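Local atomic coordinates of NmrA family protein (Shigella flexneri 2a, PDB entry 3QVO), a protein that is of unknown function but, as an NmrA-family member with a Rossmann fold, probably binds NAD(P). Residues A[168-181]-A[190-204]. Residues are numbered along the deposited sequence; the frame is centred on the assembly and turned at random.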
loop_
_atom_site.group_PDB
_atom_site.type_symbol
_atom_site.label_atom_id
_atom_site.label_comp_id
_atom_site.label_asym_id
_atom_site.label_seq_id
_atom_site.Cartn_x
_atom_site.Cartn_y
_atom_site.Cartn_z
ATOM N N LEU A 168 -6.374 1.518 -1.748
ATOM C CA LEU A 168 -6.085 2.917 -1.814
ATOM C C LEU A 168 -5.695 3.203 -3.226
ATOM O O LEU A 168 -4.798 2.533 -3.772
ATOM C CB LEU A 168 -4.933 3.317 -0.883
ATOM C CG LEU A 168 -5.092 3.174 0.623
ATOM C CD1 LEU A 168 -3.865 3.774 1.338
ATOM C CD2 LEU A 168 -6.377 3.855 1.077
ATOM N N ARG A 169 -6.353 4.218 -3.784
ATOM C CA ARG A 169 -6.245 4.593 -5.193
ATOM C C ARG A 169 -5.858 6.033 -5.327
ATOM O O ARG A 169 -6.718 6.887 -5.280
ATOM C CB ARG A 169 -7.597 4.399 -5.902
ATOM C CG ARG A 169 -7.818 2.989 -6.323
ATOM C CD ARG A 169 -9.218 2.704 -6.746
ATOM N NE ARG A 169 -10.278 3.296 -5.936
ATOM C CZ ARG A 169 -10.961 4.388 -6.237
ATOM N NH1 ARG A 169 -10.673 5.084 -7.324
ATOM N NH2 ARG A 169 -11.940 4.800 -5.437
ATOM N N PRO A 170 -4.555 6.307 -5.456
ATOM C CA PRO A 170 -4.056 7.668 -5.537
ATOM C C PRO A 170 -3.999 8.261 -6.918
ATOM O O PRO A 170 -3.654 7.566 -7.887
ATOM C CB PRO A 170 -2.629 7.566 -4.993
ATOM C CG PRO A 170 -2.265 6.143 -5.134
ATOM C CD PRO A 170 -3.514 5.360 -5.042
ATOM N N ALA A 171 -4.286 9.563 -6.950
ATOM C CA ALA A 171 -4.164 10.389 -8.097
ATOM C C ALA A 171 -2.696 10.439 -8.445
ATOM O O ALA A 171 -1.889 9.745 -7.826
ATOM C CB ALA A 171 -4.736 11.776 -7.810
ATOM N N TRP A 172 -2.365 11.235 -9.457
ATOM C CA TRP A 172 -0.985 11.359 -9.954
ATOM C C TRP A 172 -0.054 11.777 -8.813
ATOM O O TRP A 172 -0.283 12.781 -8.155
ATOM C CB TRP A 172 -0.916 12.366 -11.125
ATOM C CG TRP A 172 0.301 12.243 -12.050
ATOM C CD1 TRP A 172 0.487 11.310 -13.030
ATOM C CD2 TRP A 172 1.456 13.120 -12.114
ATOM N NE1 TRP A 172 1.685 11.534 -13.688
ATOM C CE2 TRP A 172 2.298 12.631 -13.141
ATOM C CE3 TRP A 172 1.862 14.256 -11.394
ATOM C CZ2 TRP A 172 3.524 13.238 -13.464
ATOM C CZ3 TRP A 172 3.085 14.856 -11.717
ATOM C CH2 TRP A 172 3.896 14.347 -12.747
ATOM N N LEU A 173 0.998 11.007 -8.601
ATOM C CA LEU A 173 1.869 11.218 -7.471
ATOM C C LEU A 173 2.866 12.330 -7.696
ATOM O O LEU A 173 3.572 12.324 -8.692
ATOM C CB LEU A 173 2.587 9.914 -7.131
ATOM C CG LEU A 173 1.664 8.838 -6.550
ATOM C CD1 LEU A 173 2.371 7.518 -6.503
ATOM C CD2 LEU A 173 1.159 9.225 -5.167
ATOM N N THR A 174 2.898 13.300 -6.777
ATOM C CA THR A 174 4.017 14.246 -6.689
ATOM C C THR A 174 4.904 13.969 -5.464
ATOM O O THR A 174 4.534 13.199 -4.525
ATOM C CB THR A 174 3.550 15.692 -6.559
ATOM O OG1 THR A 174 3.083 15.909 -5.227
ATOM C CG2 THR A 174 2.454 16.014 -7.560
ATOM N N ASP A 175 6.068 14.619 -5.489
ATOM C CA ASP A 175 7.033 14.571 -4.406
ATOM C C ASP A 175 7.012 15.870 -3.583
ATOM O O ASP A 175 7.958 16.175 -2.848
ATOM C CB ASP A 175 8.434 14.263 -4.961
ATOM C CG ASP A 175 8.631 12.774 -5.249
ATOM O OD1 ASP A 175 8.250 11.919 -4.385
ATOM O OD2 ASP A 175 9.173 12.437 -6.334
ATOM N N GLU A 176 5.913 16.617 -3.681
ATOM C CA GLU A 176 5.717 17.816 -2.858
ATOM C C GLU A 176 5.778 17.491 -1.347
ATOM O O GLU A 176 5.174 16.535 -0.894
ATOM C CB GLU A 176 4.376 18.475 -3.210
ATOM C CG GLU A 176 4.031 19.735 -2.385
ATOM C CD GLU A 176 3.357 20.844 -3.194
ATOM O OE1 GLU A 176 2.974 20.614 -4.382
ATOM O OE2 GLU A 176 3.231 21.972 -2.636
ATOM N N ASP A 177 6.491 18.319 -0.579
ATOM C CA ASP A 177 6.615 18.151 0.878
ATOM C C ASP A 177 5.374 18.680 1.606
ATOM O O ASP A 177 5.459 19.651 2.327
ATOM C CB ASP A 177 7.883 18.865 1.387
ATOM C CG ASP A 177 8.154 18.616 2.876
ATOM O OD1 ASP A 177 7.685 17.607 3.438
ATOM O OD2 ASP A 177 8.852 19.442 3.499
ATOM N N ILE A 178 4.227 18.039 1.402
ATOM C CA ILE A 178 2.990 18.445 2.056
ATOM C C ILE A 178 2.077 17.258 2.341
ATOM O O ILE A 178 2.173 16.223 1.695
ATOM C CB ILE A 178 2.226 19.463 1.186
ATOM C CG1 ILE A 178 1.334 20.365 2.049
ATOM C CG2 ILE A 178 1.414 18.752 0.105
ATOM C CD1 ILE A 178 1.354 21.870 1.658
ATOM N N ILE A 179 1.196 17.431 3.316
ATOM C CA ILE A 179 0.165 16.468 3.602
ATOM C C ILE A 179 -1.140 17.199 3.413
ATOM O O ILE A 179 -1.518 18.005 4.240
ATOM C CB ILE A 179 0.256 15.926 5.033
ATOM C CG1 ILE A 179 1.518 15.065 5.197
ATOM C CG2 ILE A 179 -1.001 15.125 5.358
ATOM C CD1 ILE A 179 1.889 14.743 6.701
ATOM N N ASP A 180 -1.813 16.940 2.294
ATOM C CA ASP A 180 -3.028 17.685 1.926
ATOM C C ASP A 180 -3.888 16.801 1.017
ATOM O O ASP A 180 -3.574 16.594 -0.162
ATOM C CB ASP A 180 -2.651 19.013 1.239
ATOM C CG ASP A 180 -3.846 19.942 1.029
ATOM O OD1 ASP A 180 -4.931 19.661 1.574
ATOM O OD2 ASP A 180 -3.712 20.963 0.310
ATOM N N TYR A 181 -4.955 16.245 1.573
ATOM C CA TYR A 181 -5.725 15.273 0.828
ATOM C C TYR A 181 -7.163 15.162 1.272
ATOM O O TYR A 181 -7.569 15.713 2.309
ATOM C CB TYR A 181 -5.044 13.906 0.858
ATOM C CG TYR A 181 -5.091 13.185 2.186
ATOM C CD1 TYR A 181 -6.201 12.440 2.569
ATOM C CD2 TYR A 181 -4.007 13.225 3.050
ATOM C CE1 TYR A 181 -6.236 11.784 3.786
ATOM C CE2 TYR A 181 -4.031 12.565 4.270
ATOM C CZ TYR A 181 -5.144 11.846 4.632
ATOM O OH TYR A 181 -5.143 11.190 5.845
ATOM N N PHE A 190 -12.573 10.673 -9.113
ATOM C CA PHE A 190 -11.565 11.472 -8.449
ATOM C C PHE A 190 -11.974 12.964 -8.461
ATOM O O PHE A 190 -12.206 13.479 -9.513
ATOM C CB PHE A 190 -10.243 11.345 -9.216
ATOM C CG PHE A 190 -9.488 10.091 -8.939
ATOM C CD1 PHE A 190 -8.801 9.933 -7.747
ATOM C CD2 PHE A 190 -9.429 9.078 -9.864
ATOM C CE1 PHE A 190 -8.078 8.786 -7.490
ATOM C CE2 PHE A 190 -8.722 7.903 -9.607
ATOM C CZ PHE A 190 -8.035 7.772 -8.417
ATOM N N LYS A 191 -12.030 13.627 -7.303
ATOM C CA LYS A 191 -12.207 15.082 -7.203
ATOM C C LYS A 191 -10.938 15.876 -7.472
ATOM O O LYS A 191 -10.941 17.116 -7.350
ATOM C CB LYS A 191 -12.690 15.495 -5.805
ATOM C CG LYS A 191 -14.000 14.855 -5.387
ATOM C CD LYS A 191 -14.485 15.396 -4.035
ATOM C CE LYS A 191 -15.555 14.462 -3.434
ATOM N NZ LYS A 191 -16.676 15.203 -2.793
ATOM N N GLY A 192 -9.855 15.205 -7.842
ATOM C CA GLY A 192 -8.660 15.957 -8.188
ATOM C C GLY A 192 -7.650 15.199 -8.997
ATOM O O GLY A 192 -7.730 14.016 -9.158
ATOM N N THR A 193 -6.662 15.920 -9.464
ATOM C CA THR A 193 -5.698 15.434 -10.426
ATOM C C THR A 193 -4.438 14.803 -9.837
ATOM O O THR A 193 -3.866 13.931 -10.448
ATOM C CB THR A 193 -5.302 16.641 -11.288
ATOM O OG1 THR A 193 -6.258 16.767 -12.358
ATOM C CG2 THR A 193 -3.883 16.535 -11.830
ATOM N N ILE A 194 -3.987 15.305 -8.680
ATOM C CA ILE A 194 -2.687 14.948 -8.105
ATOM C C ILE A 194 -2.785 14.710 -6.594
ATOM O O ILE A 194 -3.761 15.098 -5.948
ATOM C CB ILE A 194 -1.636 16.044 -8.346
ATOM C CG1 ILE A 194 -1.958 17.320 -7.530
ATOM C CG2 ILE A 194 -1.511 16.408 -9.857
ATOM C CD1 ILE A 194 -1.164 18.561 -7.932
ATOM N N VAL A 195 -1.765 14.070 -6.036
ATOM C CA VAL A 195 -1.626 13.962 -4.590
ATOM C C VAL A 195 -0.187 13.659 -4.247
ATOM O O VAL A 195 0.497 12.958 -4.984
ATOM C CB VAL A 195 -2.578 12.907 -3.997
ATOM C CG1 VAL A 195 -2.146 11.496 -4.355
ATOM C CG2 VAL A 195 -2.689 13.086 -2.517
ATOM N N SER A 196 0.290 14.245 -3.159
ATOM C CA SER A 196 1.635 13.993 -2.702
ATOM C C SER A 196 1.754 12.576 -2.137
ATOM O O SER A 196 0.837 12.030 -1.516
ATOM C CB SER A 196 2.038 15.023 -1.625
ATOM O OG SER A 196 1.384 14.775 -0.378
ATOM N N ARG A 197 2.894 11.972 -2.391
ATOM C CA ARG A 197 3.244 10.711 -1.770
ATOM C C ARG A 197 3.189 10.830 -0.245
ATOM O O ARG A 197 2.745 9.923 0.446
ATOM C CB ARG A 197 4.652 10.331 -2.194
ATOM C CG ARG A 197 4.758 9.909 -3.636
ATOM C CD ARG A 197 6.049 9.160 -3.920
ATOM N NE ARG A 197 6.090 8.676 -5.293
ATOM C CZ ARG A 197 6.299 9.439 -6.361
ATOM N NH1 ARG A 197 6.299 8.900 -7.573
ATOM N NH2 ARG A 197 6.475 10.738 -6.238
ATOM N N LYS A 198 3.642 11.954 0.284
ATOM C CA LYS A 198 3.623 12.152 1.727
ATOM C C LYS A 198 2.190 12.094 2.235
ATOM O O LYS A 198 1.934 11.530 3.311
ATOM C CB LYS A 198 4.295 13.475 2.070
ATOM C CG LYS A 198 4.810 13.626 3.460
ATOM C CD LYS A 198 5.881 14.759 3.536
ATOM C CE LYS A 198 7.305 14.215 3.151
ATOM N NZ LYS A 198 8.386 15.240 3.118
ATOM N N SER A 199 1.251 12.599 1.437
ATOM C CA SER A 199 -0.149 12.535 1.809
ATOM C C SER A 199 -0.594 11.086 1.924
ATOM O O SER A 199 -1.233 10.683 2.911
ATOM C CB SER A 199 -1.032 13.239 0.791
ATOM O OG SER A 199 -0.766 14.654 0.716
ATOM N N VAL A 200 -0.242 10.297 0.923
ATOM C CA VAL A 200 -0.692 8.927 0.891
ATOM C C VAL A 200 -0.046 8.153 2.033
ATOM O O VAL A 200 -0.691 7.338 2.671
ATOM C CB VAL A 200 -0.412 8.276 -0.459
ATOM C CG1 VAL A 200 -0.927 6.825 -0.470
ATOM C CG2 VAL A 200 -1.070 9.087 -1.566
ATOM N N ALA A 201 1.214 8.445 2.313
ATOM C CA ALA A 201 1.892 7.819 3.457
ATOM C C ALA A 201 1.210 8.172 4.767
ATOM O O ALA A 201 1.051 7.318 5.644
ATOM C CB ALA A 201 3.364 8.198 3.511
ATOM N N ALA A 202 0.797 9.423 4.906
ATOM C CA ALA A 202 0.090 9.860 6.112
ATOM C C ALA A 202 -1.181 9.047 6.311
ATOM O O ALA A 202 -1.493 8.661 7.411
ATOM C CB ALA A 202 -0.228 11.324 6.029
ATOM N N LEU A 203 -1.927 8.797 5.256
ATOM C CA LEU A 203 -3.137 7.980 5.381
ATOM C C LEU A 203 -2.770 6.561 5.824
ATOM O O LEU A 203 -3.370 6.029 6.719
ATOM C CB LEU A 203 -3.905 7.912 4.050
ATOM C CG LEU A 203 -5.259 7.162 4.091
ATOM C CD1 LEU A 203 -6.288 7.650 5.179
ATOM C CD2 LEU A 203 -5.909 7.213 2.713
ATOM N N ILE A 204 -1.798 5.963 5.157
ATOM C CA ILE A 204 -1.406 4.611 5.432
ATOM C C ILE A 204 -1.063 4.516 6.917
ATOM O O ILE A 204 -1.596 3.663 7.616
ATOM C CB ILE A 204 -0.259 4.156 4.497
ATOM C CG1 ILE A 204 -0.771 4.073 3.053
ATOM C CG2 ILE A 204 0.296 2.772 4.901
ATOM C CD1 ILE A 204 0.335 4.056 2.026
HETATM O O HOH W 1 5.659 13.859 -1.193
HETATM O O HOH W 2 -0.814 16.311 -1.708
#
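W172, L173 and T174 pair in parallel with I194, V195 and S196. The backbone bonds alternate: W172 N to T193 O, V195 N to W172 O at 2.9 Å, T174 N to V195 O, and R197 N to T174 O. The last is nearly straight, 169° at the hydrogen, and carries the pairing into the helix.

S196 is the helix N-cap. Its OG sits between its backbone N and carbonyl carbon (chi1 73°), where it accepts from S199 N and donates to I178 O at 2.6 Å. D180 N donates to S199 OG, so two serines tie loop 175-181 to the helix start.

Two salt bridges lie farther out. R197 NH2 meets D175 OD1 at 2.8 Å, a weak hydrogen bond, while L173 CB covers one guanidinium face, 3.8 Å above its centre. K198 bends at chi3 (-85°) and turns NZ toward D177 OD1; the 2.5 Å separation is too short to trust.

On the L173 and V195 face, L173 CD2 packs on V195 CG1 and V200 CG2. Y181 CD2 lies against S199 CB, and its OH reaches L203 CD1. L168 CD1 touches I204 CG1 at 3.6 Å. R169 O meets the F190 ring edge in plane; R169 NE bonds N218 OD1.

Strand 194-196 thus joins strand 164-174 in the mixed, mostly parallel Rossmann-type sheet. Strand 164-174 also pairs with strands 119-123 and 217-222, and helix 34-43 touches L173, R197 and K198.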